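PDB 4OR8: membrane-associated protein VP24 from Marburg virus - Musoke, Kenya, 1980, which may act as a minor matrix protein of the virion, taking part in nucleocapsid assembly and virus budding, and interacts with the viral nucleoprotein. Local coordinates for the interface of chains A and B. Residues are numbered along the deposited sequence; one frame, centred on the assembly and turned at random. Chains: chain A/B, Membrane-associated protein VP24.

Both contacts belong to one two-fold symmetric interface between copies of VP24, and the centres of their C-alpha atoms lie about 17 Å apart. Chain A reaches across with both ends of its modelled chain: A:Leu255, its last modelled residue, packs into chain B at contact 1, where A:Pro254 and A:Ala241 also contribute, and the N-terminal strand 17-19 pairs with chain B in contact 2. Chain B answers with neighbouring structure, since strand 201-206 of contact 2 runs directly into the 207-209 loop of contact 1. Symmetry repeats both patches with the chains exchanged. The dimer may be a crystal assembly.

Contact 1: the interface of chains A and B. Residues chain A 241, 254-255; chain B 70, 74, 83, 86, 94, 207-209.
A:Leu255 and B:Trp83 meet where the last modelled residues of chain A enter an apolar pocket of chain B, lined by residues of the 70-94 region and by the 207-209 loop. This is a tail-in-pocket interface, and A:Leu255 alone has 113 Å² of its surface hidden by the partner.

The apolar packing divides between the two branches of this leucine. Its CG is anti to the backbone N (chi1 -172°), which carries both methyls into chain B. CD1 points toward B:Leu70 and the thioether of B:Met209, whose SD lies 3.9 Å from A:Leu255 CD1; the methionine side chain crosses the leucine at about a right angle. CD2 turns the other way, to B:Thr86 and B:Val207, and A:Leu255 CD2 meets the methyl B:Thr86 CG2 at 3.8 Å. On the other branch, B:Leu74 CD1 is 4.2 Å from A:Leu255 CD1.

Ring packing involves the preceding residue. A:Pro254 CB sits over a face of the six-membered ring of B:Trp83, a CH-pi contact 3.5 Å from CZ3. A:Leu255 CA instead lies in plane at the indole edge. Within chain B, B:Leu74 CD2 and B:Leu70 CD1 pack against the opposite face of the indole, near its rim, supporting the aromatic wall from its own chain.

Polar contact is made through the backbone: B:Asn208 N donates to A:Leu255 O at 3.0 Å, with 158° at the hydrogen. The amide lies in the carbonyl plane on a lone pair, at a C=O...N angle of 101°. Elsewhere on the same asparagine, the methyl A:Ala241 CB, in helix 240-244, rests 3.4 Å from B:Asn208 O.

Contact 2: the interface of chains A and B. Residues chain A 17-19, 21-22; chain B 192-194, 203.
B:Glu194 OE2 is approached by two groups of chain A at an intermolecular antiparallel beta-sheet, in which strand 17-19 of chain A adds to strand 192-196 of chain B. The hydroxyl A:Ser19 OG donates to B:Glu194 OE2 at 2.9 Å, coming from above the carboxylate plane, 40° out of it. A:Arg21 NE forms a longer salt bridge to the same B:Glu194 OE2 at 3.4 Å. The arginine is poorly ordered, so its placement is less certain.

A:Ser19 OG is anti to the backbone N (chi1 159°), a rotation that faces it toward the glutamate; it also accepts the amide of A:Arg21 within its own chain. That second bond should restrict the hydroxyl's rotation.

Backbone pairing sets the register. A:Glu17 and B:Glu194 exchange bonds both ways, and B:Glu194 N donates to A:Glu17 O at 3.0 Å with 167° at the hydrogen. A:Glu17 is poorly ordered, so this end of the pairing is less certain. A:Ser19 N reaches B:Ser192 O at 2.8 Å from above the carbonyl plane, while the return bond from B:Ser192 N is weak. Between these pairs, A:Leu18 and B:Ile193 point the same way and lie side by side, with A:Leu18 CD2 3.9 Å from B:Ile193 CG1.

At the other end of the pairing, a water joins B:Ser192 OG, at 2.6 Å, to the backbone of A:Ser19 and A:Tyr22. The tyrosine ring presents its edge, with B:Ser192 OG in plane 3.5 Å from A:Tyr22 CD2. B:Ile203 CG2 also meets that edge in plane, 4.0 Å from A:Tyr22 CE2.

Contact 1: the interface of chains A and B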
# COMPACT_ATOMS: atom_id res chain seq x y z
N ALA A 241 -3.01 1.67 -3.34
CA ALA A 241 -4.29 0.96 -3.27
C ALA A 241 -5.25 1.38 -4.37
O ALA A 241 -6.06 0.58 -4.83
CB ALA A 241 -4.92 1.17 -1.90
N PRO A 254 -13.08 -4.07 -3.27
CA PRO A 254 -12.50 -2.74 -3.04
C PRO A 254 -11.44 -2.65 -1.94
O PRO A 254 -10.52 -1.84 -2.06
CB PRO A 254 -13.72 -1.89 -2.68
CG PRO A 254 -14.75 -2.86 -2.23
CD PRO A 254 -14.54 -4.07 -3.08
N LEU A 255 -11.57 -3.44 -0.88
CA LEU A 255 -10.63 -3.34 0.23
C LEU A 255 -9.22 -3.75 -0.19
O LEU A 255 -9.03 -4.65 -1.01
CB LEU A 255 -11.10 -4.20 1.41
CG LEU A 255 -10.29 -4.03 2.70
CD1 LEU A 255 -10.44 -2.62 3.23
CD2 LEU A 255 -10.69 -5.05 3.75
N LEU B 70 -12.18 3.76 7.91
CA LEU B 70 -12.84 2.81 7.03
C LEU B 70 -13.13 1.48 7.73
O LEU B 70 -14.24 0.95 7.62
CB LEU B 70 -12.01 2.56 5.78
CG LEU B 70 -12.60 1.57 4.78
CD1 LEU B 70 -13.92 2.08 4.22
CD2 LEU B 70 -11.62 1.28 3.65
N LEU B 74 -16.85 -0.25 8.19
CA LEU B 74 -17.17 -1.54 7.58
C LEU B 74 -17.82 -2.54 8.54
O LEU B 74 -18.36 -3.56 8.12
CB LEU B 74 -15.91 -2.16 6.96
CG LEU B 74 -15.29 -1.45 5.76
CD1 LEU B 74 -13.99 -2.12 5.35
CD2 LEU B 74 -16.26 -1.41 4.60
N TRP B 83 -19.31 -2.16 -0.75
CA TRP B 83 -18.55 -2.69 0.38
C TRP B 83 -19.15 -3.96 0.96
O TRP B 83 -18.52 -4.61 1.80
CB TRP B 83 -18.40 -1.64 1.48
CG TRP B 83 -17.52 -0.50 1.11
CD1 TRP B 83 -17.90 0.79 0.90
CD2 TRP B 83 -16.10 -0.54 0.91
NE1 TRP B 83 -16.80 1.56 0.58
CE2 TRP B 83 -15.69 0.77 0.58
CE3 TRP B 83 -15.14 -1.55 0.99
CZ2 TRP B 83 -14.36 1.09 0.32
CZ3 TRP B 83 -13.82 -1.23 0.73
CH2 TRP B 83 -13.44 0.08 0.40
N THR B 86 -17.16 -7.14 0.63
CA THR B 86 -16.06 -7.16 1.58
C THR B 86 -16.52 -7.64 2.95
O THR B 86 -15.87 -8.49 3.58
CB THR B 86 -15.42 -5.76 1.72
OG1 THR B 86 -14.95 -5.32 0.45
CG2 THR B 86 -14.25 -5.80 2.69
N PHE B 94 -16.36 -8.27 10.14
CA PHE B 94 -17.22 -7.11 9.91
C PHE B 94 -18.68 -7.32 10.29
O PHE B 94 -19.36 -6.40 10.72
CB PHE B 94 -17.12 -6.64 8.46
CG PHE B 94 -15.74 -6.21 8.06
CD1 PHE B 94 -15.12 -5.15 8.69
CD2 PHE B 94 -15.06 -6.87 7.05
CE1 PHE B 94 -13.85 -4.75 8.33
CE2 PHE B 94 -13.80 -6.47 6.68
CZ PHE B 94 -13.19 -5.41 7.32
N VAL B 207 -4.74 -7.49 1.25
CA VAL B 207 -5.80 -6.76 0.57
C VAL B 207 -5.17 -5.65 -0.26
O VAL B 207 -3.96 -5.49 -0.28
CB VAL B 207 -6.83 -6.19 1.56
CG1 VAL B 207 -7.67 -7.30 2.14
CG2 VAL B 207 -6.13 -5.40 2.67
N ASN B 208 -6.00 -4.87 -0.96
CA ASN B 208 -5.50 -3.77 -1.77
C ASN B 208 -4.78 -2.70 -0.96
O ASN B 208 -3.85 -2.05 -1.44
CB ASN B 208 -6.63 -3.14 -2.58
CG ASN B 208 -7.14 -4.04 -3.69
OD1 ASN B 208 -6.37 -4.79 -4.28
ND2 ASN B 208 -8.43 -3.96 -3.97
N MET B 209 -5.22 -2.52 0.29
CA MET B 209 -4.69 -1.46 1.14
C MET B 209 -3.43 -1.89 1.88
O MET B 209 -2.67 -1.05 2.37
CB MET B 209 -5.75 -0.99 2.12
CG MET B 209 -6.93 -0.32 1.46
SD MET B 209 -8.07 0.42 2.64
CE MET B 209 -6.96 1.47 3.58

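Contact 2: the interface of chains A and B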
# COMPACT_ATOMS: atom_id res chain seq x y z
N GLU A 17 1.28 -21.57 6.91
CA GLU A 17 0.77 -22.21 5.71
C GLU A 17 0.04 -21.22 4.81
O GLU A 17 -0.73 -20.39 5.28
CB GLU A 17 -0.16 -23.36 6.09
CG GLU A 17 -1.27 -22.97 7.06
CD GLU A 17 -2.16 -24.13 7.45
OE1 GLU A 17 -1.81 -25.29 7.14
OE2 GLU A 17 -3.22 -23.89 8.08
N LEU A 18 0.29 -21.31 3.51
CA LEU A 18 -0.41 -20.48 2.54
C LEU A 18 -1.86 -20.93 2.43
O LEU A 18 -2.14 -22.13 2.37
CB LEU A 18 0.28 -20.52 1.18
CG LEU A 18 1.71 -19.99 1.15
CD1 LEU A 18 2.29 -20.11 -0.24
CD2 LEU A 18 1.75 -18.55 1.63
N SER A 19 -2.77 -19.97 2.41
CA SER A 19 -4.19 -20.27 2.50
C SER A 19 -5.02 -19.47 1.51
O SER A 19 -4.83 -18.27 1.34
CB SER A 19 -4.68 -20.00 3.92
OG SER A 19 -6.08 -19.80 3.95
N ARG A 21 -8.21 -19.20 1.91
CA ARG A 21 -9.45 -19.16 2.69
C ARG A 21 -10.37 -18.01 2.29
O ARG A 21 -11.59 -18.12 2.39
CB ARG A 21 -9.14 -19.08 4.18
CG ARG A 21 -10.35 -19.33 5.05
CD ARG A 21 -9.98 -19.31 6.52
NE ARG A 21 -9.49 -18.01 6.93
CZ ARG A 21 -9.50 -17.58 8.19
NH1 ARG A 21 -9.98 -18.36 9.15
NH2 ARG A 21 -9.03 -16.38 8.49
N TYR A 22 -9.78 -16.90 1.86
CA TYR A 22 -10.56 -15.74 1.48
C TYR A 22 -10.60 -15.56 -0.03
O TYR A 22 -10.31 -14.49 -0.55
CB TYR A 22 -10.01 -14.47 2.13
CG TYR A 22 -10.13 -14.45 3.64
CD1 TYR A 22 -11.37 -14.34 4.25
CD2 TYR A 22 -9.00 -14.53 4.44
CE1 TYR A 22 -11.48 -14.31 5.63
CE2 TYR A 22 -9.10 -14.50 5.82
CZ TYR A 22 -10.34 -14.39 6.41
OH TYR A 22 -10.44 -14.36 7.78
N SER B 192 -3.46 -15.64 1.77
CA SER B 192 -3.31 -15.57 3.21
C SER B 192 -2.20 -16.46 3.74
O SER B 192 -1.76 -17.40 3.08
CB SER B 192 -4.62 -15.94 3.91
OG SER B 192 -5.65 -15.01 3.62
N ILE B 193 -1.76 -16.15 4.96
CA ILE B 193 -0.85 -17.00 5.70
C ILE B 193 -1.44 -17.25 7.08
O ILE B 193 -1.68 -16.31 7.83
CB ILE B 193 0.53 -16.35 5.87
CG1 ILE B 193 1.16 -16.06 4.52
CG2 ILE B 193 1.44 -17.25 6.68
CD1 ILE B 193 2.42 -15.23 4.61
N GLU B 194 -1.67 -18.51 7.41
CA GLU B 194 -2.22 -18.86 8.71
C GLU B 194 -1.18 -19.52 9.59
O GLU B 194 -0.28 -20.20 9.10
CB GLU B 194 -3.43 -19.78 8.56
CG GLU B 194 -4.49 -19.25 7.62
CD GLU B 194 -5.75 -20.08 7.66
OE1 GLU B 194 -5.87 -20.93 8.56
OE2 GLU B 194 -6.62 -19.87 6.79
N ILE B 203 -4.08 -15.03 11.41
CA ILE B 203 -4.24 -15.05 9.96
C ILE B 203 -3.90 -13.71 9.31
O ILE B 203 -4.50 -12.68 9.64
CB ILE B 203 -5.67 -15.45 9.55
CG1 ILE B 203 -5.92 -16.92 9.89
CG2 ILE B 203 -5.89 -15.21 8.07
CD1 ILE B 203 -6.99 -17.14 10.94
O HOH W 1 -7.11 -16.26 1.93